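Local structure of diguanylate cyclase (Vibrio cholerae serotype O1, 6EIB) at residues R11-W14 with A15-A19; F21-A24 with K25-Q29. The protein catalyses, through this C-terminal GGDEF domain, the condensation of two GTP molecules into the second messenger cyclic di-GMP, and takes part in biofilm formation. All coordinates share one frame; numbering follows the deposited sequence.

Contact 1 of 2, residues R11-W14 with A15-A19; sequences RKLW and ADFRA. With EDO (1,2-ethanediol), chain L.
F17 N donates to L13 O at 2.7 Å, one of a ladder of i to i+4 bonds that engages the peptide carbonyls of residues 11-14. D16 N reaches K12 O at 2.8 Å and R18 N reaches W14 O at 2.9 Å, while A15 N makes a weak bond of 3.4 Å to R11 O. One turn earlier, N9 OD1 takes the amide hydrogen of K12. On the outer side, the guanidinium of R11 gives NH2 to O2 of a 1,2-ethanediol, probably from the crystallisation liquor, in plane and at 2.6 Å; the other hydroxyl oxygen, O1, lies over a guanidinium face. NH1 of R18 forms a salt bridge with OD2 of D132. The apolar side is stepped: CD1 of L13 sits 3.8 Å above one face of the W14 indole, offset toward its rim, and W14 CE3 meets F17 CD2 edge against edge at 4.2 Å. A chi1 of -165°, which sets CG opposite the backbone N, places the F17 ring against I83 and V85 of strand 81-87. This is an amphipathic alpha-helix laid against the central beta-sheet of the GGDEF domain.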
ATOM      1  N   ARG A  11      -8.882   2.984 -11.288  1.00 25.60           N
ATOM      2  CA  ARG A  11      -8.761   3.873 -12.429  1.00 29.44           C
ATOM      3  C   ARG A  11      -8.212   5.259 -12.059  1.00 31.26           C
ATOM      4  O   ARG A  11      -7.322   5.784 -12.737  1.00 31.55           O
ATOM      5  CB  ARG A  11     -10.128   4.002 -13.104  1.00 31.51           C
ATOM      6  CG  ARG A  11     -10.132   4.890 -14.280  1.00 34.38           C
ATOM      7  CD  ARG A  11     -11.528   4.976 -14.886  1.00 39.06           C
ATOM      8  NE  ARG A  11     -11.425   5.147 -16.326  1.00 42.45           N
ATOM      9  CZ  ARG A  11     -12.080   4.429 -17.230  1.00 45.82           C
ATOM     10  NH1 ARG A  11     -12.935   3.483 -16.855  1.00 46.66           N
ATOM     11  NH2 ARG A  11     -11.901   4.689 -18.519  1.00 47.70           N
ATOM     12  N   LYS A  12      -8.761   5.859 -11.005  1.00 31.45           N
ATOM     13  CA  LYS A  12      -8.348   7.209 -10.587  1.00 31.86           C
ATOM     14  C   LYS A  12      -6.920   7.189 -10.068  1.00 28.33           C
ATOM     15  O   LYS A  12      -6.168   8.166 -10.198  1.00 27.82           O
ATOM     16  CB  LYS A  12      -9.257   7.725  -9.482  1.00 34.53           C
ATOM     17  CG  LYS A  12     -10.532   8.346  -9.931  1.00 40.49           C
ATOM     18  CD  LYS A  12     -11.552   8.174  -8.807  1.00 44.01           C
ATOM     19  CE  LYS A  12     -12.980   8.430  -9.284  1.00 48.98           C
ATOM     20  NZ  LYS A  12     -13.945   8.162  -8.166  1.00 51.48           N
ATOM     21  N   LEU A  13      -6.573   6.080  -9.415  1.00 25.85           N
ATOM     22  CA  LEU A  13      -5.249   5.941  -8.833  1.00 25.05           C
ATOM     23  C   LEU A  13      -4.183   6.057  -9.905  1.00 25.20           C
ATOM     24  O   LEU A  13      -3.214   6.830  -9.753  1.00 26.52           O
ATOM     25  CB  LEU A  13      -5.110   4.598  -8.076  1.00 25.26           C
ATOM     26  CG  LEU A  13      -3.767   4.357  -7.345  1.00 23.99           C
ATOM     27  CD1 LEU A  13      -2.655   3.907  -8.256  1.00 23.53           C
ATOM     28  CD2 LEU A  13      -3.317   5.642  -6.567  1.00 28.46           C
ATOM     29  N   TRP A  14      -4.309   5.258 -10.963  1.00 23.22           N
ATOM     30  CA  TRP A  14      -3.243   5.262 -11.948  1.00 21.41           C
ATOM     31  C   TRP A  14      -3.098   6.639 -12.582  1.00 21.82           C
ATOM     32  O   TRP A  14      -1.983   7.112 -12.807  1.00 18.90           O
ATOM     33  CB  TRP A  14      -3.473   4.217 -13.028  1.00 21.41           C
ATOM     34  CG  TRP A  14      -3.416   2.773 -12.570  1.00 20.10           C
ATOM     35  CD1 TRP A  14      -4.395   1.826 -12.758  1.00 20.60           C
ATOM     36  CD2 TRP A  14      -2.338   2.105 -11.883  1.00 20.47           C
ATOM     37  NE1 TRP A  14      -3.991   0.615 -12.236  1.00 21.07           N
ATOM     38  CE2 TRP A  14      -2.731   0.749 -11.711  1.00 19.72           C
ATOM     39  CE3 TRP A  14      -1.079   2.506 -11.416  1.00 20.92           C
ATOM     40  CZ2 TRP A  14      -1.923  -0.188 -11.081  1.00 19.23           C
ATOM     41  CZ3 TRP A  14      -0.267   1.547 -10.777  1.00 20.87           C
ATOM     42  CH2 TRP A  14      -0.691   0.222 -10.632  1.00 20.19           C
ATOM     43  N   ALA A  15      -4.219   7.272 -12.884  1.00 23.18           N
ATOM     44  CA  ALA A  15      -4.184   8.625 -13.469  1.00 25.79           C
ATOM     45  C   ALA A  15      -3.599   9.638 -12.489  1.00 26.06           C
ATOM     46  O   ALA A  15      -2.806  10.478 -12.888  1.00 26.29           O
ATOM     47  CB  ALA A  15      -5.582   9.072 -13.918  1.00 26.96           C
ATOM     48  N   ASP A  16      -3.997   9.589 -11.215  1.00 27.47           N
ATOM     49  CA  ASP A  16      -3.420  10.508 -10.233  1.00 27.69           C
ATOM     50  C   ASP A  16      -1.917  10.242 -10.085  1.00 24.70           C
ATOM     51  O   ASP A  16      -1.104  11.171  -9.989  1.00 24.34           O
ATOM     52  CB  ASP A  16      -4.131  10.381  -8.873  1.00 30.41           C
ATOM     53  CG  ASP A  16      -5.513  11.037  -8.868  1.00 34.29           C
ATOM     54  OD1 ASP A  16      -5.739  11.927  -9.707  1.00 37.06           O
ATOM     55  OD2 ASP A  16      -6.364  10.665  -8.035  1.00 34.73           O
ATOM     56  N   PHE A  17      -1.547   8.973 -10.092  1.00 20.54           N
ATOM     57  CA  PHE A  17      -0.145   8.583  -9.967  1.00 20.97           C
ATOM     58  C   PHE A  17       0.677   9.130 -11.154  1.00 21.78           C
ATOM     59  O   PHE A  17       1.776   9.666 -10.967  1.00 23.13           O
ATOM     60  CB  PHE A  17      -0.053   7.048  -9.900  1.00 21.70           C
ATOM     61  CG  PHE A  17       1.267   6.526  -9.429  1.00 20.77           C
ATOM     62  CD1 PHE A  17       2.281   7.384  -9.043  1.00 20.31           C
ATOM     63  CD2 PHE A  17       1.485   5.144  -9.369  1.00 20.40           C
ATOM     64  CE1 PHE A  17       3.512   6.883  -8.613  1.00 20.43           C
ATOM     65  CE2 PHE A  17       2.696   4.619  -8.937  1.00 18.93           C
ATOM     66  CZ  PHE A  17       3.715   5.469  -8.572  1.00 20.32           C
ATOM     67  N   ARG A  18       0.167   8.977 -12.372  1.00 20.70           N
ATOM     68  CA  ARG A  18       0.854   9.538 -13.548  1.00 20.20           C
ATOM     69  C   ARG A  18       0.975  11.076 -13.492  1.00 21.49           C
ATOM     70  O   ARG A  18       1.980  11.637 -13.930  1.00 22.22           O
ATOM     71  CB  ARG A  18       0.157   9.143 -14.851  1.00 20.79           C
ATOM     72  CG  ARG A  18       0.380   7.660 -15.212  1.00 19.71           C
ATOM     73  CD  ARG A  18      -0.044   7.269 -16.649  1.00 21.20           C
ATOM     74  NE  ARG A  18       0.357   5.866 -16.833  1.00 20.66           N
ATOM     75  CZ  ARG A  18       1.591   5.482 -17.136  1.00 20.59           C
ATOM     76  NH1 ARG A  18       2.539   6.394 -17.341  1.00 18.80           N
ATOM     77  NH2 ARG A  18       1.879   4.178 -17.232  1.00 21.63           N
ATOM     78  N   ALA A  19      -0.055  11.756 -13.019  1.00 21.26           N
ATOM     79  CA  ALA A  19       0.040  13.227 -12.955  1.00 23.99           C
ATOM     80  C   ALA A  19       1.057  13.614 -11.876  1.00 25.63           C
ATOM     81  O   ALA A  19       1.831  14.569 -12.037  1.00 28.47           O
ATOM     82  CB  ALA A  19      -1.307  13.831 -12.696  1.00 24.33           C
TER
HETATM   83  C1  EDO L 208     -10.569   2.579 -20.459  1.00 52.20           C
HETATM   84  O1  EDO L 208     -10.576   2.173 -19.087  1.00 50.97           O
HETATM   85  C2  EDO L 208     -11.956   2.362 -21.056  1.00 53.77           C
HETATM   86  O2  EDO L 208     -12.840   3.407 -20.626  1.00 54.72           O

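Contact 2 of 2, residues F21-A24 with K25-Q29; sequences FARA and KRLRQ
Between F21-A24 and K25-Q29 the backbone runs as regular helix, with K25 N bonded to F21 O, R26 N to A22 O and L27 N to R23 O, until R28 turns to positive phi (55°) and Q29 N closes back on A24 O at 2.9 Å. That last bond lies in the carbonyl plane on a lone pair, and with a weak 3.3 Å bond from R28 N to K25 O it forms a Schellman motif. K25 runs alongside F21, pointing the same way, and its CD approaches ring atom CE1 of F21 at 3.5 Å. Bends at chi3 and chi4 turn the lysine's end so that NZ can bond the carbonyl oxygen of D130. R23 packs its CG against CD1 of L27 at 3.7 Å, and NH2 of R26 comes within 3.6 Å of the same CG. The guanidinium planes of R23 and R26 stand 80° apart, and CG of L27 lies over the centre of one face of the R26 group. R23 NE and R26 NH2, like charges, are 5.5 Å apart; the salt bridge of R23 NE to E87 OE2 probably eases their repulsion, while the aliphatic part of R23 and the side chain of L27 supply the apolar packing, with the R26 guanidinium set against both.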
ATOM      1  N   PHE A  21       3.690  11.841 -10.920  1.00 21.39           N
ATOM      2  CA  PHE A  21       5.021  11.563 -11.436  1.00 21.47           C
ATOM      3  C   PHE A  21       5.563  12.775 -12.195  1.00 22.29           C
ATOM      4  O   PHE A  21       6.710  13.225 -11.969  1.00 22.97           O
ATOM      5  CB  PHE A  21       4.924  10.321 -12.351  1.00 22.75           C
ATOM      6  CG  PHE A  21       6.237   9.835 -12.920  1.00 24.74           C
ATOM      7  CD1 PHE A  21       6.797  10.452 -14.036  1.00 25.80           C
ATOM      8  CD2 PHE A  21       6.865   8.713 -12.390  1.00 25.52           C
ATOM      9  CE1 PHE A  21       7.984  10.016 -14.581  1.00 25.55           C
ATOM     10  CE2 PHE A  21       8.044   8.253 -12.940  1.00 25.85           C
ATOM     11  CZ  PHE A  21       8.610   8.912 -14.048  1.00 25.24           C
ATOM     12  N   ALA A  22       4.754  13.305 -13.103  1.00 23.00           N
ATOM     13  CA  ALA A  22       5.187  14.442 -13.926  1.00 25.07           C
ATOM     14  C   ALA A  22       5.380  15.700 -13.094  1.00 27.79           C
ATOM     15  O   ALA A  22       6.292  16.502 -13.325  1.00 29.13           O
ATOM     16  CB  ALA A  22       4.184  14.687 -15.029  1.00 26.98           C
ATOM     17  N   ARG A  23       4.448  15.911 -12.177  1.00 29.63           N
ATOM     18  CA  ARG A  23       4.497  17.045 -11.238  1.00 33.14           C
ATOM     19  C   ARG A  23       5.797  16.917 -10.384  1.00 27.50           C
ATOM     20  O   ARG A  23       6.561  17.873 -10.212  1.00 29.42           O
ATOM     21  CB  ARG A  23       3.198  17.038 -10.404  1.00 35.23           C
ATOM     22  CG  ARG A  23       2.795  18.289  -9.678  1.00 38.99           C
ATOM     23  CD  ARG A  23       1.263  18.323  -9.504  1.00 41.30           C
ATOM     24  NE  ARG A  23       0.766  17.139  -8.799  1.00 43.01           N
ATOM     25  CZ  ARG A  23      -0.265  16.391  -9.193  1.00 43.41           C
ATOM     26  NH1 ARG A  23      -0.944  16.705 -10.291  1.00 44.37           N
ATOM     27  NH2 ARG A  23      -0.626  15.331  -8.476  1.00 42.43           N
ATOM     28  N   ALA A  24       6.076  15.705  -9.907  1.00 25.73           N
ATOM     29  CA  ALA A  24       7.255  15.439  -9.086  1.00 24.72           C
ATOM     30  C   ALA A  24       8.571  15.752  -9.774  1.00 25.00           C
ATOM     31  O   ALA A  24       9.472  16.334  -9.157  1.00 26.63           O
ATOM     32  CB  ALA A  24       7.255  13.951  -8.653  1.00 21.48           C
ATOM     33  N   LYS A  25       8.697  15.355 -11.036  1.00 25.55           N
ATOM     34  CA  LYS A  25       9.888  15.686 -11.825  1.00 27.85           C
ATOM     35  C   LYS A  25       9.956  17.195 -12.115  1.00 28.88           C
ATOM     36  O   LYS A  25      11.024  17.807 -12.000  1.00 29.28           O
ATOM     37  CB  LYS A  25       9.897  14.911 -13.148  1.00 31.02           C
ATOM     38  CG  LYS A  25      10.404  13.460 -13.047  1.00 32.90           C
ATOM     39  CD  LYS A  25      10.235  12.739 -14.389  1.00 35.75           C
ATOM     40  CE  LYS A  25      11.537  12.095 -14.911  1.00 37.60           C
ATOM     41  NZ  LYS A  25      12.087  11.139 -13.935  1.00 39.62           N
ATOM     42  N   ARG A  26       8.807  17.791 -12.417  1.00 28.66           N
ATOM     43  CA  ARG A  26       8.743  19.213 -12.786  1.00 33.52           C
ATOM     44  C   ARG A  26       9.118  20.096 -11.586  1.00 34.61           C
ATOM     45  O   ARG A  26       9.907  21.032 -11.708  1.00 36.72           O
ATOM     46  CB  ARG A  26       7.335  19.559 -13.291  1.00 37.52           C
ATOM     47  CG  ARG A  26       7.068  21.053 -13.547  1.00 43.75           C
ATOM     48  CD  ARG A  26       5.693  21.246 -14.230  1.00 48.09           C
ATOM     49  NE  ARG A  26       4.588  20.858 -13.334  1.00 51.43           N
ATOM     50  CZ  ARG A  26       4.002  21.696 -12.470  1.00 54.32           C
ATOM     51  NH1 ARG A  26       4.378  22.971 -12.419  1.00 56.14           N
ATOM     52  NH2 ARG A  26       3.015  21.274 -11.680  1.00 54.36           N
ATOM     53  N   LEU A  27       8.517  19.821 -10.436  1.00 32.82           N
ATOM     54  CA  LEU A  27       8.815  20.549  -9.202  1.00 33.43           C
ATOM     55  C   LEU A  27      10.037  20.022  -8.429  1.00 33.06           C
ATOM     56  O   LEU A  27      10.453  20.616  -7.445  1.00 33.16           O
ATOM     57  CB  LEU A  27       7.574  20.508  -8.306  1.00 32.78           C
ATOM     58  CG  LEU A  27       6.324  21.054  -9.011  1.00 33.87           C
ATOM     59  CD1 LEU A  27       5.051  20.884  -8.199  1.00 34.49           C
ATOM     60  CD2 LEU A  27       6.530  22.556  -9.326  1.00 36.67           C
ATOM     61  N   ARG A  28      10.628  18.920  -8.891  1.00 33.88           N
ATOM     62  CA  ARG A  28      11.732  18.280  -8.176  1.00 33.55           C
ATOM     63  C   ARG A  28      11.376  17.942  -6.725  1.00 31.86           C
ATOM     64  O   ARG A  28      12.108  18.296  -5.814  1.00 34.25           O
ATOM     65  CB  ARG A  28      12.976  19.174  -8.241  1.00 35.86           C
ATOM     66  CG  ARG A  28      13.503  19.316  -9.664  1.00 38.13           C
ATOM     67  CD  ARG A  28      14.634  20.349  -9.872  1.00 40.24           C
ATOM     68  NE  ARG A  28      14.270  21.724  -9.567  1.00 42.74           N
ATOM     69  CZ  ARG A  28      15.037  22.580  -8.893  1.00 45.90           C
ATOM     70  NH1 ARG A  28      16.225  22.200  -8.427  1.00 47.08           N
ATOM     71  NH2 ARG A  28      14.614  23.818  -8.675  1.00 47.18           N
ATOM     72  N   GLN A  29      10.259  17.245  -6.527  1.00 27.52           N
ATOM     73  CA  GLN A  29       9.851  16.807  -5.209  1.00 28.21           C
ATOM     74  C   GLN A  29       9.976  15.286  -5.127  1.00 27.11           C
ATOM     75  O   GLN A  29       9.777  14.577  -6.146  1.00 27.35           O
ATOM     76  CB  GLN A  29       8.403  17.234  -4.932  1.00 30.88           C
ATOM     77  CG  GLN A  29       8.170  18.763  -4.915  1.00 36.91           C
ATOM     78  CD  GLN A  29       6.682  19.110  -4.831  1.00 39.80           C
ATOM     79  OE1 GLN A  29       5.818  18.236  -4.995  1.00 41.20           O
ATOM     80  NE2 GLN A  29       6.380  20.363  -4.565  1.00 40.27           N
TER

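In the fold
Contacts 1 and 2 are successive parts of helix 10-27, with centres about 14 Å apart; contact 2 includes the helix end and the turn leading toward strand 31-38. They share a neighbour rather than touching each other: I133 and I136 of helix 133-148 pack on F17 in contact 1 and on F21 in contact 2, so one apolar side of the helix continues through both. D132, paired with R18, and D130, bonded to K25, also bring both contacts to the approach to helix 133-148. Both lie away from the probable magnesium-binding residues D37, I38 and E80, the last also the predicted proton acceptor; their centres are about 15 Å (contact 1) and 21 Å (contact 2) from the centre of the chain.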